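PDB 3SDS: ornithine carbamoyltransferase, mitochondrial from Coccidioides immitis, which catalyses the transfer of the carbamoyl group from carbamoyl phosphate to L-ornithine, giving L-citrulline and phosphate in arginine biosynthesis. Local coordinates for residues 117-122 / 141-146; 216-221 / 247-252. One frame throughout, in Å; residues are numbered along the deposited sequence.

Contact 1: residues 117-122 / 141-146; sequences VISSMV and HSSVPV
Ser119 and Ser143 meet through their hydroxyls, and Val144 packs its CG1 methyl on two backbone oxygens beside them. The side chain of Ser119 sets out toward segment 141-146, and its OG receives two bonds from Ser143. The backbone N of Ser143 gives an almost straight one, at 176° and 3.1 Å from N to Ser119 OG. The Ser143 hydroxyl gives the second, a longer bond of 3.3 Å from its OG to Ser119 OG. The chi1 of Ser143 (59°) sets OG between its own N and carbonyl carbon, which lets N and OG reach the same acceptor. The one proton of Ser119 OG faces the carbonyls of Ser115 and Val116 in helix 111-119, so those two bonds share it or alternate. The hydroxyl thus ties that helix to the loop after helix 132-141.

Both segments belong to the carbamoyl phosphate-binding domain, built round a parallel sheet. Segment 117-122 leads into strand 124-128, and segment 141-146 into the neighbouring strand 146-148, outermost in this chain's sheet. The contact thus joins the passages into two adjacent strands. Its touching residues lie away from this chain's own probable substrate-binding residues.

Ser142 comes alongside, with its OG 3.6 Å from Ser119 CB. That OG is anti to the backbone N (chi1 166°) and turns back on its own segment, bonding to Val144 O at 2.6 Å in the carbonyl plane, on a lone pair. Val144 CG1 is 3.3 Å from Ser119 O and 3.4 Å from Val122 O. Its CG2 meets CG2 of Val122 more loosely, at 4.3 Å. Elsewhere on segment 117-122, Val117, Ser120 and Met121 pack against Arg79, Glu332 and Leu335 of a second subunit. That Arg79 probably binds carbamoyl phosphate, so the segment's surroundings reach an active site across the interface.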
ATOM      1  N   VAL A 117       5.734 -20.178  -3.081  1.00 44.81           N
ATOM      2  CA  VAL A 117       5.353 -19.189  -4.107  1.00 44.28           C
ATOM      3  C   VAL A 117       5.692 -17.727  -3.783  1.00 42.82           C
ATOM      4  O   VAL A 117       6.324 -17.044  -4.591  1.00 42.74           O
ATOM      5  CB  VAL A 117       3.846 -19.322  -4.476  1.00 45.82           C
ATOM      6  CG1 VAL A 117       3.419 -18.251  -5.496  1.00 45.19           C
ATOM      7  CG2 VAL A 117       3.574 -20.705  -5.037  1.00 46.71           C
ATOM      8  N   ILE A 118       5.266 -17.241  -2.621  1.00 42.11           N
ATOM      9  CA  ILE A 118       5.552 -15.850  -2.225  1.00 40.53           C
ATOM     10  C   ILE A 118       7.045 -15.617  -2.064  1.00 39.27           C
ATOM     11  O   ILE A 118       7.570 -14.623  -2.579  1.00 38.84           O
ATOM     12  CB  ILE A 118       4.775 -15.402  -0.946  1.00 40.08           C
ATOM     13  CG1 ILE A 118       3.266 -15.450  -1.222  1.00 43.26           C
ATOM     14  CG2 ILE A 118       5.165 -13.995  -0.526  1.00 37.09           C
ATOM     15  CD1 ILE A 118       2.381 -14.800  -0.158  1.00 45.49           C
ATOM     16  N   SER A 119       7.726 -16.544  -1.386  1.00 38.86           N
ATOM     17  CA  SER A 119       9.167 -16.401  -1.139  1.00 37.79           C
ATOM     18  C   SER A 119      10.014 -16.392  -2.424  1.00 38.18           C
ATOM     19  O   SER A 119      11.141 -15.876  -2.422  1.00 37.81           O
ATOM     20  CB  SER A 119       9.686 -17.452  -0.137  1.00 37.56           C
ATOM     21  OG  SER A 119       9.805 -18.725  -0.717  1.00 37.06           O
ATOM     22  N   SER A 120       9.477 -16.940  -3.514  1.00 38.84           N
ATOM     23  CA  SER A 120      10.228 -16.973  -4.756  1.00 39.08           C
ATOM     24  C   SER A 120      10.206 -15.638  -5.532  1.00 38.73           C
ATOM     25  O   SER A 120      10.984 -15.451  -6.482  1.00 38.47           O
ATOM     26  CB  SER A 120       9.816 -18.175  -5.625  1.00 40.69           C
ATOM     27  OG  SER A 120       8.500 -18.061  -6.136  1.00 41.34           O
ATOM     28  N   MET A 121       9.337 -14.712  -5.115  1.00 38.78           N
ATOM     29  CA  MET A 121       9.179 -13.395  -5.794  1.00 38.90           C
ATOM     30  C   MET A 121       9.443 -12.196  -4.857  1.00 38.03           C
ATOM     31  O   MET A 121       9.169 -11.059  -5.223  1.00 38.04           O
ATOM     32  CB  MET A 121       7.804 -13.258  -6.509  1.00 39.54           C
ATOM     33  CG  MET A 121       7.448 -14.363  -7.531  1.00 40.90           C
ATOM     34  SD  MET A 121       5.826 -14.185  -8.388  1.00 44.00           S
ATOM     35  CE  MET A 121       4.624 -14.719  -7.178  1.00 43.21           C
ATOM     36  N   VAL A 122       9.983 -12.446  -3.660  1.00 37.98           N
ATOM     37  CA  VAL A 122      10.399 -11.363  -2.745  1.00 37.56           C
ATOM     38  C   VAL A 122      11.778 -11.643  -2.150  1.00 38.16           C
ATOM     39  O   VAL A 122      12.309 -12.764  -2.290  1.00 39.31           O
ATOM     40  CB  VAL A 122       9.361 -11.099  -1.583  1.00 37.39           C
ATOM     41  CG1 VAL A 122       7.925 -10.961  -2.127  1.00 37.35           C
ATOM     42  CG2 VAL A 122       9.426 -12.170  -0.516  1.00 35.72           C
ATOM     43  N   HIS A 141       9.760 -23.742   4.802  1.00 50.13           N
ATOM     44  CA  HIS A 141       9.712 -23.835   3.344  1.00 50.31           C
ATOM     45  C   HIS A 141       9.966 -22.526   2.569  1.00 48.33           C
ATOM     46  O   HIS A 141       9.880 -22.504   1.349  1.00 49.01           O
ATOM     47  CB  HIS A 141       8.393 -24.485   2.920  1.00 52.01           C
ATOM     48  CG  HIS A 141       8.094 -25.764   3.646  1.00 54.53           C
ATOM     49  ND1 HIS A 141       7.188 -25.835   4.686  1.00 55.72           N
ATOM     50  CD2 HIS A 141       8.595 -27.015   3.497  1.00 55.47           C
ATOM     51  CE1 HIS A 141       7.133 -27.078   5.137  1.00 56.18           C
ATOM     52  NE2 HIS A 141       7.975 -27.812   4.430  1.00 56.97           N
ATOM     53  N   SER A 142      10.269 -21.445   3.273  1.00 45.91           N
ATOM     54  CA  SER A 142      10.637 -20.194   2.623  1.00 44.38           C
ATOM     55  C   SER A 142      12.067 -20.268   2.080  1.00 44.00           C
ATOM     56  O   SER A 142      12.965 -20.768   2.764  1.00 44.48           O
ATOM     57  CB  SER A 142      10.535 -19.026   3.617  1.00 42.95           C
ATOM     58  OG  SER A 142      11.176 -17.864   3.124  1.00 40.39           O
ATOM     59  N   SER A 143      12.291 -19.744   0.878  1.00 43.17           N
ATOM     60  CA  SER A 143      13.649 -19.657   0.351  1.00 42.18           C
ATOM     61  C   SER A 143      14.346 -18.331   0.666  1.00 41.10           C
ATOM     62  O   SER A 143      15.477 -18.111   0.224  1.00 41.71           O
ATOM     63  CB  SER A 143      13.680 -19.939  -1.141  1.00 42.31           C
ATOM     64  OG  SER A 143      12.865 -19.015  -1.811  1.00 41.59           O
ATOM     65  N   VAL A 144      13.689 -17.445   1.410  1.00 40.00           N
ATOM     66  CA  VAL A 144      14.307 -16.166   1.808  1.00 38.76           C
ATOM     67  C   VAL A 144      14.181 -15.968   3.334  1.00 38.69           C
ATOM     68  O   VAL A 144      13.325 -16.585   3.969  1.00 39.10           O
ATOM     69  CB  VAL A 144      13.728 -14.947   1.029  1.00 38.28           C
ATOM     70  CG1 VAL A 144      13.704 -15.222  -0.475  1.00 37.47           C
ATOM     71  CG2 VAL A 144      12.331 -14.555   1.550  1.00 38.02           C
ATOM     72  N   PRO A 145      15.052 -15.131   3.933  1.00 38.21           N
ATOM     73  CA  PRO A 145      14.990 -14.978   5.399  1.00 38.06           C
ATOM     74  C   PRO A 145      13.587 -14.561   5.911  1.00 38.30           C
ATOM     75  O   PRO A 145      12.979 -13.641   5.344  1.00 38.44           O
ATOM     76  CB  PRO A 145      16.003 -13.858   5.686  1.00 36.99           C
ATOM     77  CG  PRO A 145      16.820 -13.715   4.482  1.00 36.40           C
ATOM     78  CD  PRO A 145      16.153 -14.362   3.325  1.00 37.62           C
ATOM     79  N   VAL A 146      13.087 -15.226   6.956  1.00 38.35           N
ATOM     80  CA  VAL A 146      11.838 -14.817   7.612  1.00 38.69           C
ATOM     81  C   VAL A 146      12.153 -14.128   8.951  1.00 38.85           C
ATOM     82  O   VAL A 146      12.935 -14.655   9.740  1.00 39.72           O
ATOM     83  CB  VAL A 146      10.853 -16.034   7.842  1.00 39.55           C
ATOM     84  CG1 VAL A 146       9.551 -15.575   8.471  1.00 38.35           C
ATOM     85  CG2 VAL A 146      10.551 -16.778   6.542  1.00 39.20           C
TER

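Contact 2: residues 216-221 / 247-252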
ATOM      1  N   ALA A 216      12.876  -9.859  37.648  1.00 46.75           N
ATOM      2  CA  ALA A 216      11.942 -10.419  38.657  1.00 47.77           C
ATOM      3  C   ALA A 216      10.496 -10.286  38.198  1.00 47.61           C
ATOM      4  O   ALA A 216      10.094  -9.227  37.735  1.00 47.32           O
ATOM      5  CB  ALA A 216      12.138  -9.756  39.997  1.00 48.46           C
ATOM      6  N   VAL A 217       9.714 -11.354  38.308  1.00 48.40           N
ATOM      7  CA  VAL A 217       8.399 -11.388  37.648  1.00 48.69           C
ATOM      8  C   VAL A 217       7.224 -11.628  38.596  1.00 50.01           C
ATOM      9  O   VAL A 217       7.102 -12.707  39.199  1.00 50.99           O
ATOM     10  CB  VAL A 217       8.360 -12.453  36.499  1.00 48.55           C
ATOM     11  CG1 VAL A 217       6.968 -12.524  35.860  1.00 48.90           C
ATOM     12  CG2 VAL A 217       9.411 -12.159  35.427  1.00 47.07           C
ATOM     13  N   ALA A 218       6.354 -10.630  38.714  1.00 50.36           N
ATOM     14  CA  ALA A 218       5.159 -10.765  39.549  1.00 51.97           C
ATOM     15  C   ALA A 218       3.935 -10.989  38.674  1.00 52.43           C
ATOM     16  O   ALA A 218       3.658 -10.191  37.762  1.00 51.51           O
ATOM     17  CB  ALA A 218       4.977  -9.551  40.457  1.00 52.17           C
ATOM     18  N   THR A 219       3.240 -12.101  38.932  1.00 53.89           N
ATOM     19  CA  THR A 219       2.013 -12.472  38.221  1.00 55.14           C
ATOM     20  C   THR A 219       1.032 -13.129  39.183  1.00 57.55           C
ATOM     21  O   THR A 219       1.440 -13.731  40.185  1.00 58.34           O
ATOM     22  CB  THR A 219       2.239 -13.496  37.050  1.00 54.72           C
ATOM     23  OG1 THR A 219       2.497 -14.804  37.580  1.00 56.10           O
ATOM     24  CG2 THR A 219       3.365 -13.078  36.095  1.00 52.63           C
ATOM     25  N   PRO A 220      -0.273 -13.043  38.875  1.00 58.99           N
ATOM     26  CA  PRO A 220      -1.274 -13.766  39.662  1.00 61.13           C
ATOM     27  C   PRO A 220      -1.155 -15.282  39.498  1.00 62.06           C
ATOM     28  O   PRO A 220      -0.622 -15.753  38.481  1.00 61.30           O
ATOM     29  CB  PRO A 220      -2.602 -13.304  39.053  1.00 61.85           C
ATOM     30  CG  PRO A 220      -2.283 -12.092  38.258  1.00 60.22           C
ATOM     31  CD  PRO A 220      -0.888 -12.267  37.784  1.00 58.37           C
ATOM     32  N   ARG A 221      -1.660 -16.031  40.479  1.00 63.93           N
ATOM     33  CA  ARG A 221      -1.757 -17.488  40.357  1.00 65.19           C
ATOM     34  C   ARG A 221      -2.572 -17.868  39.117  1.00 65.38           C
ATOM     35  O   ARG A 221      -3.724 -17.472  38.988  1.00 66.31           O
ATOM     36  CB  ARG A 221      -2.378 -18.108  41.622  1.00 67.22           C
ATOM     37  N   THR A 247      13.705 -14.412  39.019  1.00 57.66           N
ATOM     38  CA  THR A 247      12.896 -14.453  40.242  1.00 58.41           C
ATOM     39  C   THR A 247      11.401 -14.490  39.900  1.00 58.00           C
ATOM     40  O   THR A 247      10.926 -13.686  39.082  1.00 57.12           O
ATOM     41  CB  THR A 247      13.251 -13.260  41.161  1.00 58.94           C
ATOM     42  OG1 THR A 247      14.501 -13.538  41.799  1.00 60.38           O
ATOM     43  CG2 THR A 247      12.180 -12.995  42.243  1.00 59.45           C
ATOM     44  N   GLN A 248      10.682 -15.430  40.521  1.00 58.62           N
ATOM     45  CA  GLN A 248       9.249 -15.636  40.293  1.00 58.65           C
ATOM     46  C   GLN A 248       8.417 -15.393  41.560  1.00 60.02           C
ATOM     47  O   GLN A 248       8.652 -16.036  42.590  1.00 61.44           O
ATOM     48  CB  GLN A 248       9.006 -17.055  39.803  1.00 58.77           C
ATOM     49  CG  GLN A 248       9.745 -17.428  38.537  1.00 57.80           C
ATOM     50  CD  GLN A 248       8.950 -18.405  37.688  1.00 58.14           C
ATOM     51  OE1 GLN A 248       7.928 -18.045  37.097  1.00 59.27           O
ATOM     52  NE2 GLN A 248       9.409 -19.644  37.626  1.00 57.99           N
ATOM     53  N   THR A 249       7.435 -14.489  41.490  1.00 59.76           N
ATOM     54  CA  THR A 249       6.620 -14.143  42.681  1.00 60.75           C
ATOM     55  C   THR A 249       5.127 -13.949  42.368  1.00 61.04           C
ATOM     56  O   THR A 249       4.750 -13.770  41.215  1.00 60.76           O
ATOM     57  CB  THR A 249       7.229 -12.907  43.462  1.00 60.47           C
ATOM     58  OG1 THR A 249       6.401 -12.536  44.569  1.00 60.96           O
ATOM     59  CG2 THR A 249       7.389 -11.718  42.560  1.00 59.41           C
ATOM     60  N   THR A 250       4.292 -13.991  43.403  1.00 62.36           N
ATOM     61  CA  THR A 250       2.850 -13.718  43.313  1.00 62.68           C
ATOM     62  C   THR A 250       2.519 -12.331  43.893  1.00 62.50           C
ATOM     63  O   THR A 250       1.445 -11.775  43.634  1.00 62.47           O
ATOM     64  CB  THR A 250       2.045 -14.851  44.031  1.00 64.74           C
ATOM     65  OG1 THR A 250       1.976 -15.984  43.160  1.00 64.76           O
ATOM     66  CG2 THR A 250       0.608 -14.423  44.423  1.00 65.92           C
ATOM     67  N   VAL A 251       3.463 -11.781  44.657  1.00 62.12           N
ATOM     68  CA  VAL A 251       3.309 -10.484  45.315  1.00 62.15           C
ATOM     69  C   VAL A 251       4.103  -9.397  44.586  1.00 60.61           C
ATOM     70  O   VAL A 251       5.318  -9.528  44.435  1.00 59.90           O
ATOM     71  CB  VAL A 251       3.818 -10.547  46.758  1.00 63.23           C
ATOM     72  CG1 VAL A 251       3.343  -9.326  47.530  1.00 63.83           C
ATOM     73  CG2 VAL A 251       3.388 -11.861  47.434  1.00 64.22           C
ATOM     74  N   PRO A 252       3.419  -8.321  44.129  1.00 60.40           N
ATOM     75  CA  PRO A 252       4.061  -7.200  43.401  1.00 58.89           C
ATOM     76  C   PRO A 252       5.109  -6.449  44.221  1.00 59.00           C
ATOM     77  O   PRO A 252       6.190  -6.167  43.719  1.00 58.16           O
ATOM     78  CB  PRO A 252       2.888  -6.271  43.070  1.00 58.96           C
ATOM     79  CG  PRO A 252       1.699  -7.156  43.053  1.00 60.23           C
ATOM     80  CD  PRO A 252       1.949  -8.184  44.137  1.00 61.26           C
TER
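Ala216, Val217 and Ala218 pair in parallel with Thr247, Gln248 and Thr249, the short strand axes 4.7 Å apart and 15° from parallel. Val217 N donates to Thr247 O at 2.7 Å, and Val217 O accepts from Thr249 N at 2.9 Å. Thr219 N then donates to Thr249 O at 3.2 Å.

The side chains of Ala216, Ala218, Thr247 and Thr249 share one face of the sheet. Ala216 CB lies 3.9 Å from both CB and CG2 of Thr247. Thr249 turns its methyl toward segment 216-221: CG2 is 3.5 Å from Val217 O and also touches Ala218 CB. Its OG1 is anti to the backbone N (chi1 177°) and accepts from Val251 N at 3.0 Å, forming an ST turn. Val217 and Gln248 point to the other face.

These strands are the ends of a beta-alpha-beta unit with helix 227-237 between them, in the ornithine-binding, Rossmann-like domain. Strand 246-249 is outermost within the chain, and strand 214-218 pairs on its other edge with strand 190-194, through Ala216 and Ala218. Backbone bonds set the register. Ala218 packs on Pro252 and Ala255 of helix 252-255, where a small side chain is consistent with close approach. The Thr249 hydroxyl, bonded to the N-cap residue Val251, probably helps fix the turn into that helix.

How the contacts relate
The two contacts lie in different domains, on opposite sides of the chain's centre, with nearest atoms about 26 Å apart. Both are partly buried and sit near the outermost strand, within this chain, of a parallel sheet. Contact 1 joins a helix and the chain after it to a loop, leading into strands 124-128 and 146-148. Contact 2 joins two strands themselves. It buries 372 Å² against 198 Å². The hydrogen bonds across contact 1 all use the Ser119 hydroxyl. Those across contact 2 are all backbone to backbone, and the Thr249 and, weakly, Thr219 hydroxyls bond within their own segments. Contact 1 also borders another subunit; no other chain of the trimer touches contact 2.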